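Local structure of phosphoserine aminotransferase (Bacillus circulans, 2C0R) at residues G172-D177 and R181-N186; S78-M83 and L190-A195; L59-N64 and K253-R258. The protein catalyses the reversible, pyridoxal phosphate-dependent transamination between glutamate and 3-phosphohydroxypyruvate that yields phosphoserine, a step in serine biosynthesis, and a parallel reaction towards pyridoxine. The protein carries 1 engineered substitution. All blocks are in the same frame, centred on the assembly; numbering follows the deposited sequence.

Contact 1 (G172-D177 and R181-N186); sequences GDMSSD and RPFDLN. With PLP (pyridoxal-5'-phosphate), chain C.
Met174 and Phe183 meet in a Met-aromatic contact just where strand 170-173, in the central sheet of this fold-type I pyridoxal phosphate enzyme, gives way to the loop leading to strand 190-194. The two side chains come from opposite directions. Met174, extended beyond CG, lays both its sulfur and its methyl over one face of the phenyl ring. SD is 4.0 Å from the Phe183 ring centroid, whereas CE stands more nearly above it, 16° off the ring normal, and makes a CH-pi contact.

Nearer the cofactor pocket the chemistry turns ionic. Asp177 OD2 and Arg181 NH1 form a salt bridge of 2.7 Å, with carboxylate and guanidinium planes 69° apart, so one oxygen meets one nitrogen instead of two pairs lying flat together. Gln158 shares OD2, Ser150 holds OD1, and Arg181 NH2 reaches the carbonyl of Phe159. A water bridges the backbone oxygens of Asp177 and Arg181.

On the far side of Met174, Asp173 OD1 closes an Asx turn, accepting from Ser175 N at 2.9 Å and from Ser175 OG at 2.7 Å; Asp173 OD2 lies 2.6 Å from N1 of the pyridoxal phosphate.

Contact 2 (S78-M83 and L190-A195); sequences STQFAM and LVYAGA. With PLP (pyridoxal-5'-phosphate), chain C.
Helix 76-88 passes over strand 190-194 with Gln80 and Tyr192 as the closest backbone pair, their CA atoms 7.7 Å apart. Tyr192 carries the strand's side of the contact. Its side chain leaves the strand towards the helix, and with CG between the backbone N and the carbonyl carbon (chi1 62°) the ring turns one face to Gln80 and its hydroxyl to Phe81. Gln80 lies over that face: CB is 3.8 Å from the Tyr192 ring centroid and 27° off the normal, a CH-pi contact. CG stays beside the ring, 3.7 Å from Tyr192 CD1; beyond it the glutamine chain bends at chi2, and NE2 makes a weak hydrogen bond with Tyr227 OH.

Phe81 meets the same tyrosine differently. The two side chains cross at about a right angle, and Tyr192 OH arrives at the edge of the phenyl ring, near its plane, 3.1 Å from Phe81 CE2. The hydroxyl has its hydrogen bond elsewhere, with His147 NE2. Were the tyrosine cut back to an alanine, His147 NE2 would probably lose this partner, a gap would be likely to open beside Gln80 CB, and the Phe81 edge would lose its neighbour.

This is the helix-on-sheet layer of the fold-type I aminotransferases, in which the start of a helix receives the cofactor phosphate. Ser78, in the first turn, grips one oxygen twice: Ser78 N donates to PLP O3P at 2.8 Å with an N-H...O angle of 153°, and Ser78 OG donates to PLP O3P at 2.6 Å. The amino-terminal end of the helix would probably favour the phosphate's negative charge. One turn further on, Phe81 CZ approaches PLP C6 obliquely at 3.6 Å. At the strand's end Gly194 passes beside the phosphate, where a side-chain carbon would be crowded by PLP O1P.

Contact 3 (L59-N64 and K253-R258); sequences LALLGN and KWIEER
Leu59 O accepts two backbone N-H groups, from Asn64 at 2.8 Å and more weakly from Leu62, as helix 45-61 ends around Leu61, the residue that reaches across to helix 242-257. Together with the bond from Gly63 N to Ala60 O, 2.9 Å long, this makes a Schellman motif. Gly63 is its C-prime residue, with a positive phi of 90°; a side chain there would press on the preceding carbonyl.

The touch between the helices is made by methyl groups. Both branches of Leu61 meet CG2 of Ile255, CD2 at 3.8 Å and CD1 at 4.0 Å, and the two side chains cross at about a right angle. Ile255 also packs on Leu261 of helix 260-280. Glu256 flanks the pair from the solvent side: its chain bends at chi2 (78°), bringing OE2 within 3.9 Å of Leu61 CD2, an oxygen beside a methyl and no bond.

Polar links gather on the opposite flank of helix 242-257. Arg258 folds back so that its CG lies over the centre of the Trp254 ring, and its NH1 forms a weak salt bridge of 3.4 Å with Glu257 OE1. Glu18 pairs with Arg258 NH2, and Arg22 with Glu257 OE1.

Across the two segments themselves neither a hydrogen bond nor a salt bridge is made, so the helix ends are held here by dispersion and burial of methyls, forces that fix closeness but impose little direction.

In the fold
The three contacts differ in chemistry with their place in the fold. Contact 2 is wholly buried and contact 1 partly so; contact 3 is also partly buried, with Glu256 exposed, and its centre lies about 16 Å from the centre of the chain. Contacts 1 and 2 share the central sheet, where strands 170-173 and 190-194 are parallel neighbours joined by backbone bonds of Gly172 and Met174 to Tyr192, and both touch the cofactor. Contact 1 mixes ionic and sulfur-aromatic links, contact 2 relies on aromatic faces and edges, and contact 3 is aliphatic. Contacts 1 and 3 meet where Phe183 packs against Leu62, whereas contacts 2 and 3 do not touch.

Contact 1 (G172-D177 and R181-N186)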
loop_
_atom_site.group_PDB
_atom_site.type_symbol
_atom_site.label_atom_id
_atom_site.label_comp_id
_atom_site.label_asym_id
_atom_site.label_seq_id
_atom_site.Cartn_x
_atom_site.Cartn_y
_atom_site.Cartn_z
ATOM N N GLY A 172 -6.031 -9.684 17.589
ATOM C CA GLY A 172 -4.623 -10.137 17.608
ATOM C C GLY A 172 -3.845 -9.513 16.447
ATOM O O GLY A 172 -4.221 -9.649 15.291
ATOM N N ASP A 173 -2.749 -8.876 16.834
ATOM C CA ASP A 173 -1.743 -8.519 15.842
ATOM C C ASP A 173 -0.866 -9.737 15.570
ATOM O O ASP A 173 -0.009 -10.050 16.375
ATOM C CB ASP A 173 -0.884 -7.384 16.397
ATOM C CG ASP A 173 0.246 -6.971 15.473
ATOM O OD1 ASP A 173 0.406 -7.555 14.379
ATOM O OD2 ASP A 173 0.972 -6.023 15.844
ATOM N N MET A 174 -1.118 -10.423 14.470
ATOM C CA MET A 174 -0.373 -11.589 14.080
ATOM C C MET A 174 0.581 -11.254 12.939
ATOM O O MET A 174 0.898 -12.164 12.157
ATOM C CB MET A 174 -1.338 -12.679 13.651
ATOM C CG MET A 174 -2.251 -13.140 14.752
ATOM S SD MET A 174 -3.208 -14.600 14.243
ATOM C CE MET A 174 -3.972 -15.012 15.821
ATOM N N SER A 175 1.012 -9.994 12.863
ATOM C CA SER A 175 1.878 -9.673 11.725
ATOM C C SER A 175 3.059 -10.633 11.509
ATOM O O SER A 175 3.317 -11.048 10.368
ATOM C CB SER A 175 2.464 -8.280 11.912
ATOM O OG SER A 175 1.417 -7.292 11.869
ATOM N N SER A 176 3.740 -11.023 12.585
ATOM C CA SER A 176 4.931 -11.830 12.373
ATOM C C SER A 176 4.691 -13.324 12.555
ATOM O O SER A 176 5.685 -14.064 12.495
ATOM C CB SER A 176 6.051 -11.278 13.228
ATOM O OG SER A 176 5.662 -11.152 14.580
ATOM N N ASP A 177 3.452 -13.792 12.685
ATOM C CA ASP A 177 3.286 -15.261 12.739
ATOM C C ASP A 177 1.991 -15.721 12.068
ATOM O O ASP A 177 1.639 -16.903 12.112
ATOM C CB ASP A 177 3.408 -15.835 14.141
ATOM C CG ASP A 177 2.220 -15.596 15.064
ATOM O OD1 ASP A 177 1.218 -15.003 14.649
ATOM O OD2 ASP A 177 2.340 -16.039 16.226
ATOM N N ARG A 181 0.911 -21.315 11.752
ATOM C CA ARG A 181 0.460 -22.347 12.669
ATOM C C ARG A 181 -1.060 -22.363 12.662
ATOM O O ARG A 181 -1.649 -21.307 12.457
ATOM C CB ARG A 181 0.975 -22.115 14.106
ATOM C CG ARG A 181 0.758 -20.728 14.670
ATOM C CD ARG A 181 0.591 -20.615 16.182
ATOM N NE ARG A 181 0.570 -19.175 16.512
ATOM C CZ ARG A 181 0.918 -18.728 17.721
ATOM N NH1 ARG A 181 0.909 -17.423 18.016
ATOM N NH2 ARG A 181 1.275 -19.630 18.654
ATOM N N PRO A 182 -1.676 -23.497 12.891
ATOM C CA PRO A 182 -3.133 -23.508 13.048
ATOM C C PRO A 182 -3.493 -22.682 14.274
ATOM O O PRO A 182 -2.811 -22.598 15.287
ATOM C CB PRO A 182 -3.469 -24.973 13.317
ATOM C CG PRO A 182 -2.281 -25.737 12.823
ATOM C CD PRO A 182 -1.078 -24.840 13.036
ATOM N N PHE A 183 -4.651 -22.037 14.153
ATOM C CA PHE A 183 -5.331 -21.437 15.268
ATOM C C PHE A 183 -6.820 -21.401 14.912
ATOM O O PHE A 183 -7.188 -21.482 13.734
ATOM C CB PHE A 183 -4.784 -20.059 15.620
ATOM C CG PHE A 183 -5.067 -18.943 14.644
ATOM C CD1 PHE A 183 -6.131 -18.056 14.788
ATOM C CD2 PHE A 183 -4.234 -18.787 13.563
ATOM C CE1 PHE A 183 -6.382 -17.044 13.866
ATOM C CE2 PHE A 183 -4.431 -17.768 12.644
ATOM C CZ PHE A 183 -5.481 -16.893 12.824
ATOM N N ASP A 184 -7.580 -21.285 15.997
ATOM C CA ASP A 184 -9.039 -21.208 15.835
ATOM C C ASP A 184 -9.434 -19.746 15.675
ATOM O O ASP A 184 -9.441 -19.000 16.661
ATOM C CB ASP A 184 -9.734 -21.830 17.041
ATOM C CG ASP A 184 -11.250 -21.768 17.042
ATOM O OD1 ASP A 184 -11.820 -21.454 15.955
ATOM O OD2 ASP A 184 -11.836 -22.048 18.117
ATOM N N LEU A 185 -9.769 -19.363 14.445
ATOM C CA LEU A 185 -10.148 -17.991 14.199
ATOM C C LEU A 185 -11.326 -17.553 15.060
ATOM O O LEU A 185 -11.467 -16.377 15.384
ATOM C CB LEU A 185 -10.492 -17.775 12.722
ATOM C CG LEU A 185 -10.829 -16.360 12.313
ATOM C CD1 LEU A 185 -9.671 -15.420 12.574
ATOM C CD2 LEU A 185 -11.134 -16.317 10.805
ATOM N N ASN A 186 -12.174 -18.508 15.413
ATOM C CA ASN A 186 -13.368 -18.144 16.181
ATOM C C ASN A 186 -13.068 -17.603 17.567
ATOM O O ASN A 186 -13.955 -17.009 18.214
ATOM C CB ASN A 186 -14.243 -19.391 16.327
ATOM C CG ASN A 186 -14.698 -19.891 14.983
ATOM O OD1 ASN A 186 -15.442 -19.208 14.303
ATOM N ND2 ASN A 186 -14.256 -21.093 14.598
HETATM N N1 PLP C . 3.182 -5.532 14.475
HETATM C C2 PLP C . 4.145 -6.495 14.426
HETATM C C2A PLP C . 3.988 -7.678 15.379
HETATM C C3 PLP C . 5.185 -6.398 13.548
HETATM O O3 PLP C . 6.119 -7.381 13.447
HETATM C C4 PLP C . 5.201 -5.337 12.658
HETATM C C4A PLP C . 6.361 -5.223 11.668
HETATM C C5 PLP C . 4.262 -4.334 12.781
HETATM C C6 PLP C . 3.202 -4.461 13.622
HETATM C C5A PLP C . 4.361 -3.068 11.920
HETATM O O4P PLP C . 3.982 -3.360 10.579
HETATM P P PLP C . 3.975 -2.243 9.441
HETATM O O1P PLP C . 3.350 -2.907 8.247
HETATM O O2P PLP C . 5.437 -1.907 9.237
HETATM O O3P PLP C . 3.194 -1.097 9.979
HETATM O O HOH W 1 -1.026 -18.682 12.256
HETATM O O HOH W 2 -0.726 -16.886 14.378
#

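Contact 2 (S78-M83 and L190-A195)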
loop_
_atom_site.group_PDB
_atom_site.type_symbol
_atom_site.label_atom_id
_atom_site.label_comp_id
_atom_site.label_asym_id
_atom_site.label_seq_id
_atom_site.Cartn_x
_atom_site.Cartn_y
_atom_site.Cartn_z
ATOM N N SER A 78 0.691 -0.929 11.299
ATOM C CA SER A 78 0.708 0.328 12.053
ATOM C C SER A 78 -0.595 1.110 11.873
ATOM O O SER A 78 -1.093 1.796 12.782
ATOM C CB SER A 78 1.889 1.217 11.725
ATOM O OG SER A 78 3.114 0.554 11.980
ATOM N N THR A 79 -1.175 1.075 10.665
ATOM C CA THR A 79 -2.424 1.784 10.518
ATOM C C THR A 79 -3.533 1.077 11.281
ATOM O O THR A 79 -4.422 1.745 11.811
ATOM C CB THR A 79 -2.766 1.838 9.014
ATOM O OG1 THR A 79 -1.834 2.792 8.492
ATOM C CG2 THR A 79 -4.189 2.318 8.787
ATOM N N GLN A 80 -3.445 -0.259 11.395
ATOM C CA GLN A 80 -4.446 -0.945 12.213
ATOM C C GLN A 80 -4.370 -0.565 13.685
ATOM O O GLN A 80 -5.410 -0.528 14.359
ATOM C CB GLN A 80 -4.384 -2.488 12.084
ATOM C CG GLN A 80 -4.588 -2.924 10.617
ATOM C CD GLN A 80 -5.996 -2.522 10.190
ATOM O OE1 GLN A 80 -6.115 -1.816 9.183
ATOM N NE2 GLN A 80 -6.977 -2.954 10.949
ATOM N N PHE A 81 -3.192 -0.235 14.198
ATOM C CA PHE A 81 -3.089 0.218 15.588
ATOM C C PHE A 81 -4.054 1.385 15.848
ATOM O O PHE A 81 -4.578 1.487 16.939
ATOM C CB PHE A 81 -1.688 0.723 15.882
ATOM C CG PHE A 81 -0.614 -0.351 15.844
ATOM C CD1 PHE A 81 0.715 0.053 15.757
ATOM C CD2 PHE A 81 -0.932 -1.698 15.855
ATOM C CE1 PHE A 81 1.721 -0.919 15.676
ATOM C CE2 PHE A 81 0.083 -2.661 15.837
ATOM C CZ PHE A 81 1.394 -2.247 15.775
ATOM N N ALA A 82 -4.238 2.247 14.852
ATOM C CA ALA A 82 -5.177 3.382 14.942
ATOM C C ALA A 82 -6.588 2.985 14.556
ATOM O O ALA A 82 -7.569 3.354 15.217
ATOM C CB ALA A 82 -4.674 4.528 14.088
ATOM N N MET A 83 -6.658 2.233 13.459
ATOM C CA MET A 83 -8.025 1.919 12.986
ATOM C C MET A 83 -8.847 1.069 13.942
ATOM O O MET A 83 -10.059 1.245 14.061
ATOM C CB MET A 83 -7.851 1.261 11.626
ATOM C CG MET A 83 -9.146 1.152 10.835
ATOM S SD MET A 83 -8.734 0.579 9.145
ATOM C CE MET A 83 -10.449 0.302 8.590
ATOM N N LEU A 190 -11.116 -10.088 15.524
ATOM C CA LEU A 190 -10.328 -9.465 14.448
ATOM C C LEU A 190 -8.872 -9.923 14.568
ATOM O O LEU A 190 -8.295 -9.874 15.651
ATOM C CB LEU A 190 -10.366 -7.935 14.499
ATOM C CG LEU A 190 -9.751 -7.167 13.319
ATOM C CD1 LEU A 190 -10.548 -5.868 13.175
ATOM C CD2 LEU A 190 -8.282 -6.858 13.521
ATOM N N VAL A 191 -8.292 -10.387 13.483
ATOM C CA VAL A 191 -6.856 -10.635 13.439
ATOM C C VAL A 191 -6.279 -9.850 12.281
ATOM O O VAL A 191 -6.912 -9.655 11.227
ATOM C CB VAL A 191 -6.458 -12.112 13.274
ATOM C CG1 VAL A 191 -7.055 -12.954 14.417
ATOM C CG2 VAL A 191 -6.914 -12.718 11.983
ATOM N N TYR A 192 -5.058 -9.352 12.447
ATOM C CA TYR A 192 -4.477 -8.567 11.356
ATOM C C TYR A 192 -2.981 -8.842 11.254
ATOM O O TYR A 192 -2.315 -9.296 12.203
ATOM C CB TYR A 192 -4.694 -7.093 11.552
ATOM C CG TYR A 192 -4.098 -6.424 12.743
ATOM C CD1 TYR A 192 -2.981 -5.613 12.639
ATOM C CD2 TYR A 192 -4.683 -6.582 14.001
ATOM C CE1 TYR A 192 -2.388 -4.969 13.721
ATOM C CE2 TYR A 192 -4.119 -5.917 15.066
ATOM C CZ TYR A 192 -2.994 -5.132 14.957
ATOM O OH TYR A 192 -2.466 -4.448 16.003
ATOM N N ALA A 193 -2.449 -8.547 10.061
ATOM C CA ALA A 193 -1.039 -8.792 9.808
ATOM C C ALA A 193 -0.587 -7.946 8.626
ATOM O O ALA A 193 -1.177 -8.069 7.543
ATOM C CB ALA A 193 -0.766 -10.234 9.430
ATOM N N GLY A 194 0.469 -7.185 8.772
ATOM C CA GLY A 194 1.163 -6.702 7.582
ATOM C C GLY A 194 1.637 -7.931 6.837
ATOM O O GLY A 194 2.166 -8.863 7.425
ATOM N N ALA A 195 1.425 -7.961 5.527
ATOM C CA ALA A 195 1.751 -9.180 4.818
ATOM C C ALA A 195 3.249 -9.473 4.697
ATOM O O ALA A 195 3.594 -10.616 4.467
ATOM C CB ALA A 195 1.195 -9.142 3.392
HETATM N N1 PLP C . 3.182 -5.532 14.475
HETATM C C2 PLP C . 4.145 -6.495 14.426
HETATM C C2A PLP C . 3.988 -7.678 15.379
HETATM C C3 PLP C . 5.185 -6.398 13.548
HETATM O O3 PLP C . 6.119 -7.381 13.447
HETATM C C4 PLP C . 5.201 -5.337 12.658
HETATM C C4A PLP C . 6.361 -5.223 11.668
HETATM C C5 PLP C . 4.262 -4.334 12.781
HETATM C C6 PLP C . 3.202 -4.461 13.622
HETATM C C5A PLP C . 4.361 -3.068 11.920
HETATM O O4P PLP C . 3.982 -3.360 10.579
HETATM P P PLP C . 3.975 -2.243 9.441
HETATM O O1P PLP C . 3.350 -2.907 8.247
HETATM O O2P PLP C . 5.437 -1.907 9.237
HETATM O O3P PLP C . 3.194 -1.097 9.979
#

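Contact 3 (L59-N64 and K253-R258)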
loop_
_atom_site.group_PDB
_atom_site.type_symbol
_atom_site.label_atom_id
_atom_site.label_comp_id
_atom_site.label_asym_id
_atom_site.label_seq_id
_atom_site.Cartn_x
_atom_site.Cartn_y
_atom_site.Cartn_z
ATOM N N LEU A 59 -9.203 -18.247 4.035
ATOM C CA LEU A 59 -10.200 -18.882 4.890
ATOM C C LEU A 59 -10.064 -20.404 4.853
ATOM O O LEU A 59 -10.190 -21.040 5.917
ATOM C CB LEU A 59 -11.625 -18.450 4.530
ATOM C CG LEU A 59 -11.905 -16.988 4.893
ATOM C CD1 LEU A 59 -13.259 -16.599 4.318
ATOM C CD2 LEU A 59 -11.933 -16.756 6.383
ATOM N N ALA A 60 -9.813 -20.962 3.687
ATOM C CA ALA A 60 -9.668 -22.414 3.620
ATOM C C ALA A 60 -8.442 -22.863 4.446
ATOM O O ALA A 60 -8.526 -23.911 5.120
ATOM C CB ALA A 60 -9.598 -22.896 2.187
ATOM N N LEU A 61 -7.345 -22.143 4.394
ATOM C CA LEU A 61 -6.193 -22.582 5.199
ATOM C C LEU A 61 -6.561 -22.647 6.665
ATOM O O LEU A 61 -5.978 -23.443 7.408
ATOM C CB LEU A 61 -5.014 -21.617 4.957
ATOM C CG LEU A 61 -4.256 -21.879 3.633
ATOM C CD1 LEU A 61 -3.334 -20.694 3.335
ATOM C CD2 LEU A 61 -3.447 -23.178 3.660
ATOM N N LEU A 62 -7.498 -21.799 7.093
ATOM C CA LEU A 62 -7.909 -21.759 8.487
ATOM C C LEU A 62 -9.051 -22.691 8.811
ATOM O O LEU A 62 -9.632 -22.649 9.924
ATOM C CB LEU A 62 -8.273 -20.305 8.857
ATOM C CG LEU A 62 -7.085 -19.330 8.945
ATOM C CD1 LEU A 62 -7.689 -17.921 8.929
ATOM C CD2 LEU A 62 -6.222 -19.555 10.167
ATOM N N GLY A 63 -9.380 -23.545 7.865
ATOM C CA GLY A 63 -10.427 -24.540 8.102
ATOM C C GLY A 63 -11.819 -24.078 7.731
ATOM O O GLY A 63 -12.828 -24.630 8.213
ATOM N N ASN A 64 -11.936 -23.050 6.861
ATOM C CA ASN A 64 -13.207 -22.443 6.471
ATOM C C ASN A 64 -14.088 -22.044 7.634
ATOM O O ASN A 64 -15.249 -22.419 7.677
ATOM C CB ASN A 64 -13.949 -23.379 5.495
ATOM C CG ASN A 64 -13.286 -23.316 4.112
ATOM O OD1 ASN A 64 -13.212 -24.290 3.358
ATOM N ND2 ASN A 64 -12.778 -22.142 3.788
ATOM N N LYS A 253 -1.228 -20.189 -2.073
ATOM C CA LYS A 253 -1.108 -21.452 -2.815
ATOM C C LYS A 253 0.084 -22.266 -2.339
ATOM O O LYS A 253 0.008 -23.459 -2.149
ATOM C CB LYS A 253 -0.965 -21.140 -4.299
ATOM C CG LYS A 253 -2.238 -20.703 -5.014
ATOM C CD LYS A 253 -1.855 -20.164 -6.406
ATOM C CE LYS A 253 -3.106 -19.554 -7.085
ATOM N NZ LYS A 253 -2.720 -19.006 -8.418
ATOM N N TRP A 254 1.221 -21.583 -2.157
ATOM C CA TRP A 254 2.429 -22.312 -1.707
ATOM C C TRP A 254 2.218 -22.888 -0.316
ATOM O O TRP A 254 2.642 -24.006 -0.045
ATOM C CB TRP A 254 3.591 -21.324 -1.797
ATOM C CG TRP A 254 4.882 -21.800 -1.204
ATOM C CD1 TRP A 254 5.881 -22.501 -1.873
ATOM C CD2 TRP A 254 5.361 -21.649 0.145
ATOM N NE1 TRP A 254 6.925 -22.771 -1.016
ATOM C CE2 TRP A 254 6.624 -22.262 0.215
ATOM C CE3 TRP A 254 4.833 -21.051 1.293
ATOM C CZ2 TRP A 254 7.359 -22.286 1.401
ATOM C CZ3 TRP A 254 5.558 -21.069 2.467
ATOM C CH2 TRP A 254 6.816 -21.690 2.513
ATOM N N ILE A 255 1.546 -22.156 0.584
ATOM C CA ILE A 255 1.341 -22.738 1.931
ATOM C C ILE A 255 0.531 -24.008 1.809
ATOM O O ILE A 255 0.802 -25.021 2.478
ATOM C CB ILE A 255 0.649 -21.709 2.853
ATOM C CG1 ILE A 255 1.518 -20.504 3.154
ATOM C CG2 ILE A 255 0.242 -22.389 4.178
ATOM C CD1 ILE A 255 0.870 -19.361 3.935
ATOM N N GLU A 256 -0.473 -23.959 0.934
ATOM C CA GLU A 256 -1.302 -25.167 0.761
ATOM C C GLU A 256 -0.409 -26.288 0.263
ATOM O O GLU A 256 -0.509 -27.439 0.713
ATOM C CB GLU A 256 -2.478 -24.864 -0.171
ATOM C CG GLU A 256 -3.310 -26.059 -0.553
ATOM C CD GLU A 256 -4.308 -26.577 0.457
ATOM O OE1 GLU A 256 -5.340 -27.135 -0.003
ATOM O OE2 GLU A 256 -4.099 -26.473 1.692
ATOM N N GLU A 257 0.492 -25.989 -0.664
ATOM C CA GLU A 257 1.349 -27.033 -1.226
ATOM C C GLU A 257 2.320 -27.617 -0.216
ATOM O O GLU A 257 2.848 -28.712 -0.422
ATOM C CB GLU A 257 2.244 -26.474 -2.329
ATOM C CG GLU A 257 1.568 -26.086 -3.610
ATOM C CD GLU A 257 2.520 -25.337 -4.543
ATOM O OE1 GLU A 257 3.581 -24.837 -4.091
ATOM O OE2 GLU A 257 2.180 -25.261 -5.736
ATOM N N ARG A 258 2.571 -26.840 0.816
ATOM C CA ARG A 258 3.526 -27.198 1.836
ATOM C C ARG A 258 2.833 -28.012 2.931
ATOM O O ARG A 258 3.459 -28.303 3.938
ATOM C CB ARG A 258 4.140 -25.952 2.451
ATOM C CG ARG A 258 5.098 -25.135 1.613
ATOM C CD ARG A 258 6.473 -25.799 1.625
ATOM N NE ARG A 258 7.064 -25.885 0.325
ATOM C CZ ARG A 258 6.679 -25.772 -0.926
ATOM N NH1 ARG A 258 5.440 -25.513 -1.335
ATOM N NH2 ARG A 258 7.637 -25.940 -1.844
#